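APL1 (PDB 3O6N) is a leucine-rich repeat protein that probably pairs with LRIM1 in a heterodimeric complex regulating complement-like immunity in the mosquito Anopheles gambiae. Local coordinates at residues L335-H348 against L359-D372. Numbering follows the deposited sequence.
Sequences LSTHHTLKNLTLSH and LFRNVARPAVDDAD. With NAG (2-acetamido-2-deoxy-beta-D-glucopyranose), chain D.
Asp-370 OD2 is gripped by two donors of one residue: Ser-347 OG at 2.7 Å and Ser-347 N at 2.9 Å, both arriving from the same face of the carboxylate, well above its plane. The other oxygen, OD1, turns its syn lone pair to Leu-346 N at 2.9 Å, so three bonds fix the carboxylate's rotation. Its CG sits between backbone N and carbonyl carbon (chi1 61°), which brings both oxygens to Leu-346 and Ser-347, where the chain leaves strand 343-345. That strand is the last parallel strand of the leucine-rich repeat solenoid, and the irregular segment 359-372, following helix 353-359, covers its outer edge, consistent with a C-terminal cap of the repeat domain.

Backbone evidence for this edge contact is a single bridge, Leu-344 with Val-368: Leu-344 N donates to Ala-367 O, and Leu-344 O accepts from Asp-369 N with an N-H...O angle of 167°. Strand 322-324 holds the strand's other edge. Among the apolar side chains, Leu-346 CD1 meets Leu-359 CD2 tip to tip at 3.9 Å and also touches both methyls of Val-368, which crosses it at about a right angle. Leu-335 CD1 packs against Leu-359 CD1 and also lies over the centre of one His-339 ring face.

That imidazole is held at both nitrogens: ND1 accepts from Leu-341 N, and NE2 donates to Asn-362 O at 2.8 Å, the acceptor near the ring plane but the donor 53° out of the carbonyl plane. A water joins Leu-335 O, Leu-359 O and Asn-362 ND2. On the glycan side, Asn-343 ND2 carries the N-acetylglucosamine, whose N2 bonds weakly to Asp-369 OD1. Farther along, Asp-372 OD2 accepts from Cys-386 N, while OD1 takes His-348 N on its syn lone pair at 2.9 Å.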
loop_
_atom_site.group_PDB
_atom_site.type_symbol
_atom_site.label_atom_id
_atom_site.label_comp_id
_atom_site.label_asym_id
_atom_site.label_seq_id
_atom_site.Cartn_x
_atom_site.Cartn_y
_atom_site.Cartn_z
ATOM N N LEU A 335 1.845 -35.771 -1.282
ATOM C CA LEU A 335 1.649 -35.272 0.071
ATOM C C LEU A 335 1.786 -36.423 1.060
ATOM O O LEU A 335 1.393 -37.553 0.766
ATOM C CB LEU A 335 0.269 -34.626 0.219
ATOM C CG LEU A 335 -0.034 -33.334 -0.549
ATOM C CD1 LEU A 335 -1.479 -32.920 -0.320
ATOM C CD2 LEU A 335 0.912 -32.212 -0.137
ATOM N N SER A 336 2.349 -36.136 2.228
ATOM C CA SER A 336 2.459 -37.127 3.291
ATOM C C SER A 336 1.104 -37.336 3.950
ATOM O O SER A 336 0.224 -36.480 3.859
ATOM C CB SER A 336 3.473 -36.675 4.341
ATOM O OG SER A 336 4.774 -36.571 3.786
ATOM N N THR A 337 0.946 -38.469 4.627
ATOM C CA THR A 337 -0.301 -38.789 5.305
ATOM C C THR A 337 -0.656 -37.718 6.334
ATOM O O THR A 337 -1.830 -37.474 6.613
ATOM C CB THR A 337 -0.211 -40.157 6.014
ATOM O OG1 THR A 337 0.247 -41.147 5.085
ATOM C CG2 THR A 337 -1.571 -40.569 6.555
ATOM N N HIS A 338 0.367 -37.070 6.878
ATOM C CA HIS A 338 0.190 -36.126 7.977
ATOM C C HIS A 338 0.261 -34.658 7.554
ATOM O O HIS A 338 0.478 -33.780 8.392
ATOM C CB HIS A 338 1.243 -36.390 9.051
ATOM C CG HIS A 338 2.652 -36.268 8.552
ATOM N ND1 HIS A 338 3.269 -35.052 8.359
ATOM C CD2 HIS A 338 3.555 -37.212 8.195
ATOM C CE1 HIS A 338 4.498 -35.251 7.909
ATOM N NE2 HIS A 338 4.694 -36.552 7.802
ATOM N N HIS A 339 0.078 -34.385 6.265
ATOM C CA HIS A 339 0.128 -33.008 5.779
ATOM C C HIS A 339 -0.945 -32.166 6.464
ATOM O O HIS A 339 -1.948 -32.697 6.945
ATOM C CB HIS A 339 -0.059 -32.960 4.263
ATOM C CG HIS A 339 -1.465 -33.231 3.825
ATOM N ND1 HIS A 339 -2.431 -32.251 3.780
ATOM C CD2 HIS A 339 -2.072 -34.378 3.433
ATOM C CE1 HIS A 339 -3.572 -32.777 3.368
ATOM N NE2 HIS A 339 -3.380 -34.065 3.152
ATOM N N THR A 340 -0.735 -30.854 6.502
ATOM C CA THR A 340 -1.627 -29.961 7.231
ATOM C C THR A 340 -2.494 -29.084 6.328
ATOM O O THR A 340 -3.100 -28.122 6.798
ATOM C CB THR A 340 -0.832 -29.045 8.187
ATOM O OG1 THR A 340 0.218 -28.395 7.459
ATOM C CG2 THR A 340 -0.224 -29.854 9.319
ATOM N N LEU A 341 -2.562 -29.409 5.041
ATOM C CA LEU A 341 -3.313 -28.575 4.099
ATOM C C LEU A 341 -4.806 -28.518 4.410
ATOM O O LEU A 341 -5.440 -29.542 4.676
ATOM C CB LEU A 341 -3.092 -29.036 2.653
ATOM C CG LEU A 341 -1.715 -28.708 2.060
ATOM C CD1 LEU A 341 -1.488 -29.450 0.748
ATOM C CD2 LEU A 341 -1.555 -27.204 1.869
ATOM N N LYS A 342 -5.355 -27.305 4.369
ATOM C CA LYS A 342 -6.779 -27.073 4.587
ATOM C C LYS A 342 -7.444 -26.516 3.330
ATOM O O LYS A 342 -8.651 -26.625 3.160
ATOM C CB LYS A 342 -6.992 -26.108 5.757
ATOM C CG LYS A 342 -6.522 -26.641 7.099
ATOM C CD LYS A 342 -7.231 -27.937 7.455
ATOM C CE LYS A 342 -6.767 -28.469 8.802
ATOM N NZ LYS A 342 -7.452 -29.740 9.167
ATOM N N ASN A 343 -6.647 -25.912 2.457
ATOM C CA ASN A 343 -7.145 -25.351 1.206
ATOM C C ASN A 343 -6.131 -25.594 0.091
ATOM O O ASN A 343 -5.004 -25.111 0.156
ATOM C CB ASN A 343 -7.415 -23.849 1.363
ATOM C CG ASN A 343 -8.301 -23.289 0.259
ATOM O OD1 ASN A 343 -8.319 -23.795 -0.864
ATOM N ND2 ASN A 343 -9.048 -22.236 0.582
ATOM N N LEU A 344 -6.537 -26.352 -0.923
ATOM C CA LEU A 344 -5.655 -26.729 -2.021
ATOM C C LEU A 344 -6.353 -26.540 -3.365
ATOM O O LEU A 344 -7.478 -26.999 -3.542
ATOM C CB LEU A 344 -5.231 -28.192 -1.856
ATOM C CG LEU A 344 -4.355 -28.845 -2.928
ATOM C CD1 LEU A 344 -2.989 -28.162 -3.000
ATOM C CD2 LEU A 344 -4.202 -30.340 -2.641
ATOM N N THR A 345 -5.707 -25.847 -4.300
ATOM C CA THR A 345 -6.241 -25.748 -5.663
ATOM C C THR A 345 -5.356 -26.521 -6.640
ATOM O O THR A 345 -4.127 -26.481 -6.540
ATOM C CB THR A 345 -6.422 -24.298 -6.141
ATOM O OG1 THR A 345 -5.160 -23.619 -6.150
ATOM C CG2 THR A 345 -7.406 -23.549 -5.233
ATOM N N LEU A 346 -5.987 -27.216 -7.584
ATOM C CA LEU A 346 -5.290 -28.191 -8.427
ATOM C C LEU A 346 -5.710 -28.152 -9.893
ATOM O O LEU A 346 -5.085 -28.795 -10.738
ATOM C CB LEU A 346 -5.538 -29.603 -7.897
ATOM C CG LEU A 346 -5.074 -29.898 -6.471
ATOM C CD1 LEU A 346 -5.619 -31.250 -6.006
ATOM C CD2 LEU A 346 -3.552 -29.861 -6.386
ATOM N N SER A 347 -6.772 -27.413 -10.199
ATOM C CA SER A 347 -7.345 -27.465 -11.540
ATOM C C SER A 347 -6.480 -26.758 -12.582
ATOM O O SER A 347 -5.559 -26.005 -12.247
ATOM C CB SER A 347 -8.781 -26.925 -11.552
ATOM O OG SER A 347 -8.811 -25.513 -11.415
ATOM N N HIS A 348 -6.776 -27.025 -13.849
ATOM C CA HIS A 348 -6.028 -26.442 -14.956
ATOM C C HIS A 348 -4.539 -26.746 -14.858
ATOM O O HIS A 348 -3.714 -25.837 -14.817
ATOM C CB HIS A 348 -6.257 -24.931 -15.036
ATOM C CG HIS A 348 -7.670 -24.554 -15.350
ATOM N ND1 HIS A 348 -8.651 -24.472 -14.384
ATOM C CD2 HIS A 348 -8.271 -24.244 -16.523
ATOM C CE1 HIS A 348 -9.792 -24.120 -14.949
ATOM N NE2 HIS A 348 -9.590 -23.978 -16.246
ATOM N N LEU A 359 -2.602 -39.144 -4.585
ATOM C CA LEU A 359 -2.829 -37.889 -3.871
ATOM C C LEU A 359 -4.089 -37.962 -3.022
ATOM O O LEU A 359 -4.066 -37.644 -1.833
ATOM C CB LEU A 359 -2.942 -36.729 -4.854
ATOM C CG LEU A 359 -3.085 -35.338 -4.229
ATOM C CD1 LEU A 359 -1.851 -35.000 -3.400
ATOM C CD2 LEU A 359 -3.318 -34.297 -5.310
ATOM N N PHE A 360 -5.182 -38.403 -3.639
ATOM C CA PHE A 360 -6.487 -38.407 -2.983
ATOM C C PHE A 360 -6.661 -39.478 -1.900
ATOM O O PHE A 360 -7.718 -39.578 -1.283
ATOM C CB PHE A 360 -7.616 -38.467 -4.017
ATOM C CG PHE A 360 -7.997 -37.120 -4.561
ATOM C CD1 PHE A 360 -9.140 -36.475 -4.112
ATOM C CD2 PHE A 360 -7.201 -36.485 -5.499
ATOM C CE1 PHE A 360 -9.488 -35.230 -4.602
ATOM C CE2 PHE A 360 -7.543 -35.240 -5.993
ATOM C CZ PHE A 360 -8.688 -34.610 -5.544
ATOM N N ARG A 361 -5.621 -40.266 -1.653
ATOM C CA ARG A 361 -5.633 -41.144 -0.489
ATOM C C ARG A 361 -5.482 -40.312 0.788
ATOM O O ARG A 361 -5.874 -40.746 1.874
ATOM C CB ARG A 361 -4.509 -42.180 -0.577
ATOM C CG ARG A 361 -4.643 -43.149 -1.748
ATOM C CD ARG A 361 -3.549 -44.209 -1.701
ATOM N NE ARG A 361 -3.722 -45.113 -0.566
ATOM C CZ ARG A 361 -2.774 -45.920 -0.099
ATOM N NH1 ARG A 361 -1.575 -45.932 -0.661
ATOM N NH2 ARG A 361 -3.024 -46.710 0.936
ATOM N N ASN A 362 -4.923 -39.112 0.645
ATOM C CA ASN A 362 -4.605 -38.264 1.800
ATOM C C ASN A 362 -5.288 -36.899 1.828
ATOM O O ASN A 362 -5.184 -36.171 2.815
ATOM C CB ASN A 362 -3.093 -38.069 1.916
ATOM C CG ASN A 362 -2.367 -39.364 2.192
ATOM O OD1 ASN A 362 -2.830 -40.195 2.975
ATOM N ND2 ASN A 362 -1.226 -39.551 1.544
ATOM N N VAL A 363 -5.966 -36.540 0.746
ATOM C CA VAL A 363 -6.681 -35.266 0.701
ATOM C C VAL A 363 -7.909 -35.421 -0.190
ATOM O O VAL A 363 -7.937 -36.274 -1.077
ATOM C CB VAL A 363 -5.773 -34.124 0.189
ATOM C CG1 VAL A 363 -5.577 -34.220 -1.313
ATOM C CG2 VAL A 363 -6.339 -32.753 0.581
ATOM N N ALA A 364 -8.929 -34.608 0.061
ATOM C CA ALA A 364 -10.160 -34.675 -0.718
ATOM C C ALA A 364 -10.903 -33.348 -0.669
ATOM O O ALA A 364 -10.357 -32.336 -0.231
ATOM C CB ALA A 364 -11.048 -35.805 -0.214
ATOM N N ARG A 365 -12.148 -33.357 -1.129
ATOM C CA ARG A 365 -12.979 -32.165 -1.079
ATOM C C ARG A 365 -13.777 -32.150 0.217
ATOM O O ARG A 365 -14.176 -33.199 0.712
ATOM C CB ARG A 365 -13.888 -32.100 -2.307
ATOM C CG ARG A 365 -13.087 -32.003 -3.594
ATOM C CD ARG A 365 -13.939 -31.817 -4.833
ATOM N NE ARG A 365 -13.082 -31.490 -5.969
ATOM C CZ ARG A 365 -12.353 -32.378 -6.636
ATOM N NH1 ARG A 365 -12.386 -33.661 -6.289
ATOM N NH2 ARG A 365 -11.590 -31.986 -7.649
ATOM N N PRO A 366 -14.036 -30.951 0.761
ATOM C CA PRO A 366 -13.783 -29.658 0.119
ATOM C C PRO A 366 -12.420 -29.009 0.405
ATOM O O PRO A 366 -12.248 -27.847 0.045
ATOM C CB PRO A 366 -14.895 -28.779 0.700
ATOM C CG PRO A 366 -15.063 -29.309 2.091
ATOM C CD PRO A 366 -14.806 -30.802 2.009
ATOM N N ALA A 367 -11.482 -29.716 1.029
ATOM C CA ALA A 367 -10.136 -29.161 1.202
ATOM C C ALA A 367 -9.591 -28.784 -0.171
ATOM O O ALA A 367 -9.116 -27.665 -0.381
ATOM C CB ALA A 367 -9.219 -30.148 1.902
ATOM N N VAL A 368 -9.667 -29.729 -1.106
ATOM C CA VAL A 368 -9.454 -29.427 -2.514
ATOM C C VAL A 368 -10.591 -28.527 -2.971
ATOM O O VAL A 368 -11.754 -28.933 -2.981
ATOM C CB VAL A 368 -9.407 -30.705 -3.372
ATOM C CG1 VAL A 368 -9.335 -30.347 -4.850
ATOM C CG2 VAL A 368 -8.206 -31.565 -2.967
ATOM N N ASP A 369 -10.249 -27.301 -3.350
ATOM C CA ASP A 369 -11.248 -26.253 -3.536
ATOM C C ASP A 369 -11.814 -26.195 -4.947
ATOM O O ASP A 369 -12.848 -25.564 -5.178
ATOM C CB ASP A 369 -10.648 -24.893 -3.169
ATOM C CG ASP A 369 -11.678 -23.782 -3.175
ATOM O OD1 ASP A 369 -12.609 -23.837 -2.346
ATOM O OD2 ASP A 369 -11.557 -22.858 -4.005
ATOM N N ASP A 370 -11.153 -26.858 -5.890
ATOM C CA ASP A 370 -11.558 -26.743 -7.286
ATOM C C ASP A 370 -11.611 -28.071 -8.044
ATOM O O ASP A 370 -11.377 -29.139 -7.479
ATOM C CB ASP A 370 -10.668 -25.733 -8.023
ATOM C CG ASP A 370 -9.201 -26.138 -8.040
ATOM O OD1 ASP A 370 -8.826 -27.081 -7.313
ATOM O OD2 ASP A 370 -8.422 -25.498 -8.780
ATOM N N ALA A 371 -11.931 -27.979 -9.329
ATOM C CA ALA A 371 -12.049 -29.148 -10.191
ATOM C C ALA A 371 -12.034 -28.713 -11.653
ATOM O O ALA A 371 -12.220 -27.534 -11.956
ATOM C CB ALA A 371 -13.337 -29.908 -9.880
ATOM N N ASP A 372 -11.799 -29.664 -12.552
ATOM C CA ASP A 372 -11.913 -29.410 -13.982
ATOM C C ASP A 372 -13.291 -29.863 -14.442
ATOM O O ASP A 372 -13.800 -30.878 -13.972
ATOM C CB ASP A 372 -10.845 -30.186 -14.756
ATOM C CG ASP A 372 -9.441 -29.715 -14.447
ATOM O OD1 ASP A 372 -9.194 -28.491 -14.469
ATOM O OD2 ASP A 372 -8.579 -30.578 -14.187
HETATM C C1 NAG D . -9.635 -21.677 -0.612
HETATM C C2 NAG D . -10.866 -20.928 -0.101
HETATM C C3 NAG D . -11.495 -20.042 -1.170
HETATM C C4 NAG D . -10.444 -19.233 -1.915
HETATM C C5 NAG D . -9.305 -20.129 -2.382
HETATM C C6 NAG D . -8.222 -19.305 -3.072
HETATM C C7 NAG D . -12.172 -21.963 1.665
HETATM C C8 NAG D . -13.090 -23.085 2.050
HETATM N N2 NAG D . -11.852 -21.877 0.376
HETATM O O3 NAG D . -12.413 -19.160 -0.563
HETATM O O4 NAG D . -11.040 -18.606 -3.029
HETATM O O5 NAG D . -8.741 -20.812 -1.283
HETATM O O6 NAG D . -8.185 -19.623 -4.446
HETATM O O7 NAG D . -11.752 -21.179 2.515
HETATM O O HOH W 1 -1.425 -37.715 -0.637
HETATM O O HOH W 2 -11.551 -24.217 -11.898
#